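Local structure of uncharacterized lipoprotein yjhA (Bacillus subtilis, 3CFU) at residues 46-51 with 83-88; 70-75 with 108-113. The protein is of unknown function but is a predicted membrane-anchored lipoprotein, whose C-terminal part, described here, consists largely of a DUF4352 domain. All blocks are in the same frame, centred on the assembly; numbering follows the deposited sequence.

Contact 1 (46-51 with 83-88); sequences EERLII and VFSIEE
With CA atoms 8.6 Å apart at Arg-48 and Val-83 and 8.7 Å apart at Ile-50 and Glu-88, the segments are not directly paired; strand 103-112 runs between them. The Arg-48 chain runs extended to CD, which packs on Val-83 CG1 at 3.8 Å, and then bends at chi3 (62°), a turn that places NE on the way to the acidic loop. Arg-48 NH2 donates to Glu-88 OE2 over 3.2 Å, the two side chains meeting tip to tip in a salt bridge. The hydrogen bond is bent (142°), and NH2 meets OE2 from above the carboxylate plane, 41° out of it. A longer ion pair, 3.6 Å from Arg-48 NH2 to Glu-87 OE2, completes the network, and one water joins Glu-87 OE2 (2.8 Å) to Ser-85 OG. Over one guanidinium face, toward its rim, sits Ser-85 CB. The carboxylate of Glu-88 is steadied in turn, because Ser-85 N donates to the syn lone pair of Glu-88 OE1 at 3.1 Å. A methionine in place of Arg-48 would probably leave the two glutamates without their shared counter-charge and Ser-109 OG without the hydrogen bond from NH1. Strand 83-84 pairs with 29-30 and is also backbone-bonded through Val-83 to Ser-109 of strand 103-112, so Arg-48 reaches past that strand to the loop after 83-84.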
# COMPACT_ATOMS: atom_id res chain seq x y z
N GLU A 46 -7.75 12.38 -13.70
CA GLU A 46 -8.55 11.51 -14.57
C GLU A 46 -9.37 10.59 -13.62
O GLU A 46 -10.61 10.71 -13.50
CB GLU A 46 -7.81 10.70 -15.56
N GLU A 47 -8.68 9.68 -12.94
CA GLU A 47 -9.32 8.74 -12.03
C GLU A 47 -8.39 8.40 -10.86
O GLU A 47 -7.18 8.24 -11.04
CB GLU A 47 -9.72 7.48 -12.78
N ARG A 48 -8.97 8.28 -9.68
CA ARG A 48 -8.20 7.97 -8.49
C ARG A 48 -8.48 6.57 -7.95
O ARG A 48 -9.62 6.22 -7.66
CB ARG A 48 -8.51 9.00 -7.38
CG ARG A 48 -7.59 8.93 -6.18
CD ARG A 48 -7.67 10.20 -5.34
NE ARG A 48 -9.01 10.42 -4.80
CZ ARG A 48 -9.53 9.72 -3.80
NH1 ARG A 48 -8.83 8.75 -3.22
NH2 ARG A 48 -10.76 9.99 -3.37
N LEU A 49 -7.42 5.78 -7.84
CA LEU A 49 -7.54 4.44 -7.27
C LEU A 49 -7.56 4.55 -5.74
O LEU A 49 -6.89 5.39 -5.14
CB LEU A 49 -6.34 3.58 -7.68
CG LEU A 49 -6.35 3.08 -9.13
CD1 LEU A 49 -6.78 4.19 -10.07
CD2 LEU A 49 -4.98 2.55 -9.52
N ILE A 50 -8.37 3.70 -5.11
CA ILE A 50 -8.45 3.64 -3.66
C ILE A 50 -8.25 2.19 -3.29
O ILE A 50 -9.21 1.44 -3.17
CB ILE A 50 -9.81 4.08 -3.09
CG1 ILE A 50 -10.10 5.53 -3.46
CG2 ILE A 50 -9.81 3.90 -1.58
CD1 ILE A 50 -10.41 5.73 -4.93
N ILE A 51 -6.99 1.79 -3.13
CA ILE A 51 -6.67 0.41 -2.78
C ILE A 51 -6.71 0.21 -1.28
O ILE A 51 -6.07 0.94 -0.53
CB ILE A 51 -5.27 0.03 -3.31
CG1 ILE A 51 -5.22 0.19 -4.83
CG2 ILE A 51 -4.94 -1.41 -2.93
CD1 ILE A 51 -3.83 0.18 -5.42
N VAL A 83 -1.25 9.30 -3.04
CA VAL A 83 -2.17 10.42 -2.80
C VAL A 83 -3.12 10.08 -1.66
O VAL A 83 -3.20 8.93 -1.23
CB VAL A 83 -3.02 10.68 -4.10
CG1 VAL A 83 -4.41 11.16 -3.74
CG2 VAL A 83 -2.32 11.70 -5.00
N PHE A 84 -3.83 11.09 -1.15
CA PHE A 84 -4.85 10.84 -0.14
C PHE A 84 -6.01 11.82 -0.26
O PHE A 84 -5.82 13.00 -0.57
CB PHE A 84 -4.30 10.85 1.29
CG PHE A 84 -3.79 12.17 1.76
CD1 PHE A 84 -2.60 12.68 1.26
CD2 PHE A 84 -4.45 12.88 2.76
CE1 PHE A 84 -2.07 13.87 1.74
CE2 PHE A 84 -3.93 14.07 3.25
CZ PHE A 84 -2.73 14.57 2.74
N SER A 85 -7.22 11.31 -0.04
CA SER A 85 -8.40 12.16 -0.10
C SER A 85 -8.99 12.29 1.29
O SER A 85 -8.91 11.36 2.10
CB SER A 85 -9.45 11.61 -1.06
OG SER A 85 -10.50 12.55 -1.25
N ILE A 86 -9.60 13.44 1.55
CA ILE A 86 -10.22 13.74 2.83
C ILE A 86 -11.39 12.79 3.08
O ILE A 86 -11.84 12.64 4.21
CB ILE A 86 -10.75 15.20 2.83
CG1 ILE A 86 -9.68 16.15 2.27
CG2 ILE A 86 -11.16 15.62 4.24
CD1 ILE A 86 -9.63 16.21 0.74
N GLU A 87 -11.86 12.15 2.01
CA GLU A 87 -12.98 11.23 2.11
C GLU A 87 -12.67 10.00 2.95
O GLU A 87 -13.36 9.73 3.94
CB GLU A 87 -13.45 10.82 0.71
CG GLU A 87 -13.96 11.99 -0.12
CD GLU A 87 -14.34 11.58 -1.53
OE1 GLU A 87 -15.33 10.83 -1.69
OE2 GLU A 87 -13.66 12.00 -2.48
N GLU A 88 -11.64 9.25 2.57
CA GLU A 88 -11.27 8.05 3.32
C GLU A 88 -10.59 8.45 4.64
O GLU A 88 -9.55 7.90 5.00
CB GLU A 88 -10.33 7.16 2.49
CG GLU A 88 -10.62 7.15 1.00
CD GLU A 88 -10.14 8.41 0.32
OE1 GLU A 88 -8.93 8.71 0.40
OE2 GLU A 88 -10.97 9.11 -0.31
O HOH W 1 -11.44 13.26 -3.53

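Contact 2 (70-75 with 108-113); sequences FDLRDK and LSYVIP
Asp-71, whose backbone N lies 4.1 Å from Tyr-110 OH, carries the polar atom with most partners here: its OD2 is hydrogen-bonded with Ser-79 OG and also receives a weak, salt-bridged bond from Arg-73 NE at 3.4 Å. The other carboxylate oxygen, Asp-71 OD1, accepts a weak bond from Leu-72 N, strongly bent. The CB of Asp-71 points away from strand 108-112. No hydrogen bond crosses between the strands, and the contact is apolar. At its centre Leu-72 covers one face of the Tyr-110 ring. Leu-72 CB stands 3.8 Å from the ring centroid and 10° off the normal, a CH-pi contact, while the methyl CD2 reaches past the ring centre to press on Tyr-110 CG at 3.4 Å and touches Tyr-110 CB as well. The packing is tight at that methyl. Beside this pair, Leu-108 crosses Phe-70 at about a right angle, its CD2 methyl 3.6 Å from Phe-70 CD2. Phe-70 CG, set anti to the carbonyl carbon (chi1 -62°), lies almost as near the same methyl. The Phe-70 ring also meets that of Tyr-124. Tyr-110 OH ends near the backbone of 70-73, with Phe-70 CB at 4.3 Å. The strand axes approach to 8.8 Å and run in similar directions, 26° apart, yet belong to different sheets: 70-73 pairs with 121-124, and 108-112 with 47-57. Two sheets packed face to face across an apolar interior form a beta-sandwich, consistent with the immunoglobulin-like fold of the MPT63-related clan to which DUF4352 belongs.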
# COMPACT_ATOMS: atom_id res chain seq x y z
N PHE A 70 5.10 0.89 0.32
CA PHE A 70 4.22 0.68 -0.82
C PHE A 70 4.56 1.49 -2.06
O PHE A 70 5.12 2.58 -1.98
CB PHE A 70 2.78 0.99 -0.41
CG PHE A 70 2.27 0.08 0.66
CD1 PHE A 70 2.36 0.45 2.00
CD2 PHE A 70 1.77 -1.16 0.34
CE1 PHE A 70 1.94 -0.41 3.00
CE2 PHE A 70 1.35 -2.04 1.33
CZ PHE A 70 1.44 -1.67 2.67
N ASP A 71 4.20 0.94 -3.22
CA ASP A 71 4.47 1.61 -4.47
C ASP A 71 3.61 1.04 -5.59
O ASP A 71 3.33 -0.16 -5.62
CB ASP A 71 5.96 1.48 -4.81
CG ASP A 71 6.35 2.27 -6.04
OD1 ASP A 71 5.71 3.31 -6.30
OD2 ASP A 71 7.31 1.87 -6.73
N LEU A 72 3.19 1.91 -6.50
CA LEU A 72 2.37 1.52 -7.64
C LEU A 72 3.20 1.73 -8.90
O LEU A 72 3.77 2.80 -9.11
CB LEU A 72 1.10 2.38 -7.71
CG LEU A 72 -0.07 1.83 -8.53
CD1 LEU A 72 -0.72 0.66 -7.79
CD2 LEU A 72 -1.09 2.95 -8.76
N ARG A 73 3.27 0.70 -9.74
CA ARG A 73 4.05 0.79 -10.97
C ARG A 73 3.18 0.66 -12.23
O ARG A 73 2.09 0.09 -12.19
CB ARG A 73 5.15 -0.28 -10.94
CG ARG A 73 6.19 -0.05 -9.85
CD ARG A 73 7.18 -1.19 -9.69
NE ARG A 73 8.03 -0.99 -8.51
CZ ARG A 73 8.70 -1.95 -7.88
NH1 ARG A 73 8.63 -3.20 -8.33
NH2 ARG A 73 9.42 -1.67 -6.80
N ASP A 74 3.67 1.22 -13.34
CA ASP A 74 3.00 1.19 -14.65
C ASP A 74 3.34 -0.09 -15.39
O ASP A 74 4.00 -0.98 -14.86
CB ASP A 74 3.49 2.33 -15.55
CG ASP A 74 3.03 3.70 -15.10
OD1 ASP A 74 1.94 3.78 -14.50
OD2 ASP A 74 3.74 4.69 -15.38
N LYS A 75 2.90 -0.15 -16.65
CA LYS A 75 3.23 -1.28 -17.51
C LYS A 75 4.71 -1.03 -17.80
O LYS A 75 5.47 -1.97 -18.02
CB LYS A 75 2.41 -1.24 -18.80
CG LYS A 75 2.55 -2.49 -19.69
CD LYS A 75 3.84 -2.49 -20.50
CE LYS A 75 3.76 -3.49 -21.65
NZ LYS A 75 4.95 -3.41 -22.55
N LEU A 108 -4.55 3.07 0.20
CA LEU A 108 -3.48 3.72 -0.56
C LEU A 108 -4.24 4.38 -1.71
O LEU A 108 -5.25 3.84 -2.16
CB LEU A 108 -2.49 2.70 -1.13
CG LEU A 108 -1.33 2.14 -0.31
CD1 LEU A 108 -1.62 2.24 1.17
CD2 LEU A 108 -1.09 0.69 -0.72
N SER A 109 -3.76 5.52 -2.20
CA SER A 109 -4.46 6.19 -3.29
C SER A 109 -3.51 6.76 -4.34
O SER A 109 -2.43 7.26 -4.03
CB SER A 109 -5.34 7.31 -2.72
OG SER A 109 -6.46 7.55 -3.57
N TYR A 110 -3.95 6.69 -5.60
CA TYR A 110 -3.15 7.18 -6.73
C TYR A 110 -4.04 7.71 -7.84
O TYR A 110 -5.18 7.27 -8.01
CB TYR A 110 -2.32 6.03 -7.29
CG TYR A 110 -1.49 5.30 -6.28
CD1 TYR A 110 -0.17 5.69 -6.02
CD2 TYR A 110 -2.01 4.22 -5.56
CE1 TYR A 110 0.60 5.02 -5.08
CE2 TYR A 110 -1.24 3.55 -4.61
CZ TYR A 110 0.06 3.95 -4.37
OH TYR A 110 0.81 3.31 -3.42
N VAL A 111 -3.51 8.65 -8.61
CA VAL A 111 -4.24 9.24 -9.72
C VAL A 111 -3.68 8.68 -11.02
O VAL A 111 -2.47 8.75 -11.28
CB VAL A 111 -4.12 10.77 -9.71
CG1 VAL A 111 -4.90 11.32 -8.53
CG2 VAL A 111 -2.65 11.17 -9.61
N ILE A 112 -4.56 8.12 -11.84
CA ILE A 112 -4.16 7.53 -13.10
C ILE A 112 -5.18 7.79 -14.21
O ILE A 112 -6.28 8.29 -13.95
CB ILE A 112 -3.97 5.99 -12.96
CG1 ILE A 112 -5.33 5.30 -12.76
CG2 ILE A 112 -3.03 5.68 -11.81
CD1 ILE A 112 -5.34 3.83 -13.14
N PRO A 113 -4.82 7.47 -15.46
CA PRO A 113 -5.69 7.65 -16.64
C PRO A 113 -7.01 6.89 -16.50
O PRO A 113 -7.04 5.78 -15.99
CB PRO A 113 -4.84 7.10 -17.78
CG PRO A 113 -3.44 7.31 -17.32
CD PRO A 113 -3.49 6.97 -15.86

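The two contacts lie about 11 Å apart, centre to centre, and both involve the sheet in which strands 47-57 and 103-112 are neighbours. Contact 2 is core packing between that sheet and the three-stranded one, made by apolar groups and an aromatic face. Contact 1 is also largely buried, yet charged; Glu-87 gives it an exposed margin, and a water takes part. Ser-109 joins the two: its O accepts a probable hydrogen bond from Val-83 N, and its OG meets Arg-48 NH1. Strand 103-112 thus turns Leu-108 and Tyr-110 to the interior, while Ser-109 meets contact 1 through both its side chain and its backbone.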